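PDB 5TGF: beta-lactamase-related domain-containing protein from Bacteroides dorei DSM 17855, which is probably a serine hydrolase of the beta-lactamase family and binds calcium, though its substrate has not been established. Local coordinates for residues A[33-37]-A[38-42]; A[213-216]-A[217-221]. All coordinates share one frame; numbering follows the deposited sequence.

Interaction 1 of 2, residues A[33-37]-A[38-42]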
loop_
_atom_site.group_PDB
_atom_site.type_symbol
_atom_site.label_atom_id
_atom_site.label_comp_id
_atom_site.label_asym_id
_atom_site.label_seq_id
_atom_site.Cartn_x
_atom_site.Cartn_y
_atom_site.Cartn_z
ATOM N N VAL A 33 -16.664 -2.009 6.760
ATOM C CA VAL A 33 -16.860 -0.599 6.371
ATOM C C VAL A 33 -17.233 0.205 7.616
ATOM O O VAL A 33 -18.183 -0.160 8.334
ATOM C CB VAL A 33 -17.976 -0.428 5.307
ATOM C CG1 VAL A 33 -18.160 1.040 4.952
ATOM C CG2 VAL A 33 -17.702 -1.291 4.078
ATOM N N VAL A 34 -16.483 1.269 7.881
ATOM C CA VAL A 34 -16.659 2.078 9.064
ATOM C C VAL A 34 -16.923 3.510 8.637
ATOM O O VAL A 34 -16.205 4.045 7.774
ATOM C CB VAL A 34 -15.399 2.049 9.950
ATOM C CG1 VAL A 34 -15.590 2.857 11.233
ATOM C CG2 VAL A 34 -15.044 0.608 10.302
ATOM N N LYS A 35 -17.976 4.115 9.198
ATOM C CA LYS A 35 -18.312 5.521 8.873
ATOM C C LYS A 35 -18.419 6.314 10.151
ATOM O O LYS A 35 -19.106 5.894 11.093
ATOM C CB LYS A 35 -19.603 5.648 8.074
ATOM C CG LYS A 35 -20.019 7.104 7.829
ATOM C CD LYS A 35 -21.301 7.166 7.015
ATOM C CE LYS A 35 -21.515 8.509 6.317
ATOM N NZ LYS A 35 -21.707 9.608 7.276
ATOM N N ASN A 36 -17.675 7.417 10.207
ATOM C CA ASN A 36 -17.646 8.261 11.396
ATOM C C ASN A 36 -17.465 7.396 12.667
ATOM O O ASN A 36 -18.180 7.567 13.649
ATOM C CB ASN A 36 -18.920 9.147 11.451
ATOM C CG ASN A 36 -19.029 10.105 10.253
ATOM O OD1 ASN A 36 -20.083 10.211 9.634
ATOM N ND2 ASN A 36 -17.934 10.771 9.905
ATOM N N ASP A 37 -16.555 6.420 12.573
ATOM C CA ASP A 37 -16.196 5.482 13.663
ATOM C C ASP A 37 -17.284 4.506 14.152
ATOM O O ASP A 37 -17.133 3.909 15.208
ATOM C CB ASP A 37 -15.609 6.259 14.837
ATOM C CG ASP A 37 -14.356 7.008 14.440
ATOM O OD1 ASP A 37 -13.453 6.359 13.844
ATOM O OD2 ASP A 37 -14.308 8.240 14.642
ATOM N N SER A 38 -18.328 4.287 13.356
ATOM C CA SER A 38 -19.263 3.187 13.607
ATOM C C SER A 38 -19.095 2.157 12.500
ATOM O O SER A 38 -19.150 2.500 11.326
ATOM C CB SER A 38 -20.721 3.680 13.585
ATOM O OG SER A 38 -20.890 4.816 14.397
ATOM N N VAL A 39 -19.085 0.891 12.869
ATOM C CA VAL A 39 -19.051 -0.168 11.879
ATOM C C VAL A 39 -20.406 -0.284 11.173
ATOM O O VAL A 39 -21.377 -0.700 11.780
ATOM C CB VAL A 39 -18.653 -1.508 12.518
ATOM C CG1 VAL A 39 -18.771 -2.634 11.511
ATOM C CG2 VAL A 39 -17.231 -1.425 13.060
ATOM N N LEU A 40 -20.472 0.051 9.889
ATOM C CA LEU A 40 -21.743 -0.001 9.136
ATOM C C LEU A 40 -22.027 -1.348 8.511
ATOM O O LEU A 40 -23.173 -1.684 8.267
ATOM C CB LEU A 40 -21.764 1.049 8.028
ATOM C CG LEU A 40 -21.682 2.519 8.428
ATOM C CD1 LEU A 40 -22.162 3.352 7.250
ATOM C CD2 LEU A 40 -22.504 2.840 9.681
ATOM N N PHE A 41 -20.987 -2.083 8.153
ATOM C CA PHE A 41 -21.146 -3.342 7.455
ATOM C C PHE A 41 -19.893 -4.169 7.657
ATOM O O PHE A 41 -18.788 -3.682 7.466
ATOM C CB PHE A 41 -21.406 -3.099 5.968
ATOM C CG PHE A 41 -21.714 -4.346 5.206
ATOM C CD1 PHE A 41 -22.958 -4.965 5.321
ATOM C CD2 PHE A 41 -20.774 -4.912 4.373
ATOM C CE1 PHE A 41 -23.225 -6.130 4.602
ATOM C CE2 PHE A 41 -21.040 -6.068 3.668
ATOM C CZ PHE A 41 -22.269 -6.666 3.760
ATOM N N GLU A 42 -20.088 -5.426 8.069
ATOM C CA GLU A 42 -18.979 -6.344 8.336
ATOM C C GLU A 42 -19.481 -7.751 8.106
ATOM O O GLU A 42 -20.491 -8.147 8.681
ATOM C CB GLU A 42 -18.483 -6.181 9.776
ATOM C CG GLU A 42 -17.120 -6.785 10.065
ATOM C CD GLU A 42 -16.595 -6.406 11.447
ATOM O OE1 GLU A 42 -17.365 -6.471 12.433
ATOM O OE2 GLU A 42 -15.414 -6.007 11.547
#
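L40 reaches K35 because its CG stands beside its own backbone N (chi1 -62°), while K35 carries its chain out with CG anti to the backbone N. The two chains cross at a slant, and L40 CD1 lies 3.5 Å from K35 CB: the methyl packs on the aliphatic stem of the lysine, a residue that can be greasy at its base and polar at its end. Bent only at its last torsion, K35 brings NZ to N36 OD1 at 2.9 Å. On the other face of the hairpin, V34 CG2 meets V39 CG2 at 4.1 Å, a pair of beta-branched residues suited to extended backbone.

K35 to S38 form a type I' turn, with N36 and D37 both at positive phi, a conformation asparagine tolerates well. K35 and S38 close it with two backbone bonds, S38 N to K35 O being nearly straight (169°). Further along, V33 O accepts L40 N at 2.8 Å and, weakly, F41 N: a classic beta bulge, in which two residues face one. V33 N returns a bond to F41 O at 2.8 Å.

The hairpin joins strand 28-35 to strand 38-46, the outermost of the six-stranded antiparallel sheet on this side. Strand 302-307 flanks V33 and V34, and helix 328-337 covers V33, K35 and L40 through V333 and V337.

Interaction 2 of 2, residues A[213-216]-A[217-221]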
loop_
_atom_site.group_PDB
_atom_site.type_symbol
_atom_site.label_atom_id
_atom_site.label_comp_id
_atom_site.label_asym_id
_atom_site.label_seq_id
_atom_site.Cartn_x
_atom_site.Cartn_y
_atom_site.Cartn_z
ATOM N N PHE A 213 -5.083 -0.633 11.508
ATOM C CA PHE A 213 -4.178 0.243 10.785
ATOM C C PHE A 213 -4.899 1.430 10.121
ATOM O O PHE A 213 -4.468 2.567 10.269
ATOM C CB PHE A 213 -3.421 -0.564 9.692
ATOM C CG PHE A 213 -2.573 0.292 8.797
ATOM C CD1 PHE A 213 -1.394 0.839 9.256
ATOM C CD2 PHE A 213 -3.011 0.639 7.517
ATOM C CE1 PHE A 213 -0.632 1.678 8.454
ATOM C CE2 PHE A 213 -2.252 1.481 6.697
ATOM C CZ PHE A 213 -1.057 2.006 7.169
ATOM N N LEU A 214 -5.966 1.137 9.377
ATOM C CA LEU A 214 -6.732 2.168 8.654
ATOM C C LEU A 214 -7.391 3.192 9.623
ATOM O O LEU A 214 -7.362 4.399 9.373
ATOM C CB LEU A 214 -7.793 1.522 7.771
ATOM C CG LEU A 214 -7.306 0.879 6.463
ATOM C CD1 LEU A 214 -8.453 0.130 5.812
ATOM C CD2 LEU A 214 -6.694 1.899 5.524
ATOM N N LYS A 215 -7.882 2.700 10.754
ATOM C CA LYS A 215 -8.430 3.577 11.799
ATOM C C LYS A 215 -7.377 4.589 12.253
ATOM O O LYS A 215 -7.656 5.795 12.350
ATOM C CB LYS A 215 -8.928 2.754 12.984
ATOM C CG LYS A 215 -9.629 3.571 14.076
ATOM C CD LYS A 215 -9.978 2.755 15.311
ATOM C CE LYS A 215 -10.680 3.651 16.346
ATOM N NZ LYS A 215 -11.005 2.916 17.595
HETATM N N MSE A 216 -6.172 4.109 12.535
HETATM C CA MSE A 216 -5.048 4.972 12.862
HETATM C C MSE A 216 -4.808 6.016 11.807
HETATM O O MSE A 216 -4.611 7.190 12.126
HETATM C CB MSE A 216 -3.799 4.127 13.133
HETATM C CG MSE A 216 -2.614 4.978 13.616
HETATM SE SE MSE A 216 -1.463 5.557 12.121
HETATM C CE MSE A 216 -0.808 3.797 11.508
ATOM N N ILE A 217 -4.738 5.611 10.532
ATOM C CA ILE A 217 -4.494 6.556 9.464
ATOM C C ILE A 217 -5.636 7.572 9.365
ATOM O O ILE A 217 -5.393 8.764 9.128
ATOM C CB ILE A 217 -4.315 5.808 8.095
ATOM C CG1 ILE A 217 -3.034 4.974 8.124
ATOM C CG2 ILE A 217 -4.224 6.767 6.940
ATOM C CD1 ILE A 217 -1.738 5.762 8.174
ATOM N N TYR A 218 -6.861 7.081 9.475
ATOM C CA TYR A 218 -8.067 7.909 9.385
ATOM C C TYR A 218 -8.077 9.000 10.466
ATOM O O TYR A 218 -8.595 10.092 10.241
ATOM C CB TYR A 218 -9.334 7.053 9.505
ATOM C CG TYR A 218 -10.597 7.891 9.336
ATOM C CD1 TYR A 218 -11.047 8.239 8.070
ATOM C CD2 TYR A 218 -11.334 8.334 10.441
ATOM C CE1 TYR A 218 -12.169 9.042 7.889
ATOM C CE2 TYR A 218 -12.484 9.103 10.269
ATOM C CZ TYR A 218 -12.875 9.460 8.975
ATOM O OH TYR A 218 -14.003 10.199 8.732
ATOM N N HIS A 219 -7.533 8.697 11.630
ATOM C CA HIS A 219 -7.387 9.676 12.692
ATOM C C HIS A 219 -6.033 10.403 12.682
ATOM O O HIS A 219 -5.533 10.855 13.735
ATOM C CB HIS A 219 -7.668 9.003 14.027
ATOM C CG HIS A 219 -9.090 8.575 14.183
ATOM N ND1 HIS A 219 -10.121 9.472 14.335
ATOM C CD2 HIS A 219 -9.662 7.350 14.168
ATOM C CE1 HIS A 219 -11.265 8.820 14.421
ATOM N NE2 HIS A 219 -11.014 7.530 14.329
ATOM N N ASN A 220 -5.457 10.569 11.484
ATOM C CA ASN A 220 -4.267 11.397 11.313
ATOM C C ASN A 220 -3.129 10.930 12.224
ATOM O O ASN A 220 -2.351 11.741 12.729
ATOM C CB ASN A 220 -4.612 12.873 11.569
ATOM C CG ASN A 220 -3.806 13.824 10.702
ATOM O OD1 ASN A 220 -3.437 13.510 9.571
ATOM N ND2 ASN A 220 -3.565 15.015 11.216
ATOM N N GLY A 221 -3.047 9.616 12.429
ATOM C CA GLY A 221 -1.932 9.012 13.146
ATOM C C GLY A 221 -2.132 8.785 14.626
ATOM O O GLY A 221 -1.241 8.233 15.277
#
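I217 lies over one face of the F213 ring, one helical turn further on. Its CG1 sits 4.0 Å from the ring centroid and 24° off the normal, displaced toward the rim, so that its C-H groups make a CH-pi contact while CD1 also reaches F213 CZ. The phenyl is swung there with CG anti to the backbone N (chi1 174°), and the same ring meets W62 and Y210 edge to face. A flat, apolar ring and a branched aliphatic chain suit this buried side of the helix, where W62 of helix 60-74 touches I217 as well.

M216, a selenomethionine, bends at its second and third torsions, and its flexible selenoether chain turns SE forward, toward the C-terminal end of the helix: SE is 3.6 Å from G221 CA and 4.0 Å from I217 CD1.

That glycine belongs to a Schellman motif ending helix 207-218. G221 N bonds to M216 O at 2.9 Å, and N220 N to I217 O, with N220, at positive phi, as the C-prime residue. G221 also has positive phi, and a side chain there would press on the preceding carbonyl oxygen, which explains the glycine.

On the side of the helix turned away from F213 the H219 and Y218 rings are set against each other: Y218 CD2 stands 3.9 Å above the centre of the imidazole, whereas H219 NE2 lies at the edge of the phenol, in its plane. K215 CG approaches the imidazole from its edge, 3.8 Å from H219 CD2, the lysine contributing its aliphatic part at an exposed position. H219 NE2 is hydrogen-bonded to D37 OD1 of the hairpin turn, and the Y218 ring meets that of Y303 on strand 302-307.

Interactions 1 and 2, whose centres are 14 Å apart, meet where D37 OD1 of the hairpin turn lies 2.7 Å from H219 NE2 at the helix end, tying the two turns together, with Y218 also packing on N36. Both use residues at positive phi and rest on backbone bonds, between strands in 33-42 and along the helix and its Schellman end in 213-221. Their side-chain chemistry differs: interaction 1, at the sheet's edge, sets a lysine stem against a leucine and pairs two valines; interaction 2 is more buried, with a CH-pi and selenium-apolar core of F213, M216 and I217, while K215 is exposed to solvent. Y303 neighbours both, touching V34, K215 and Y218.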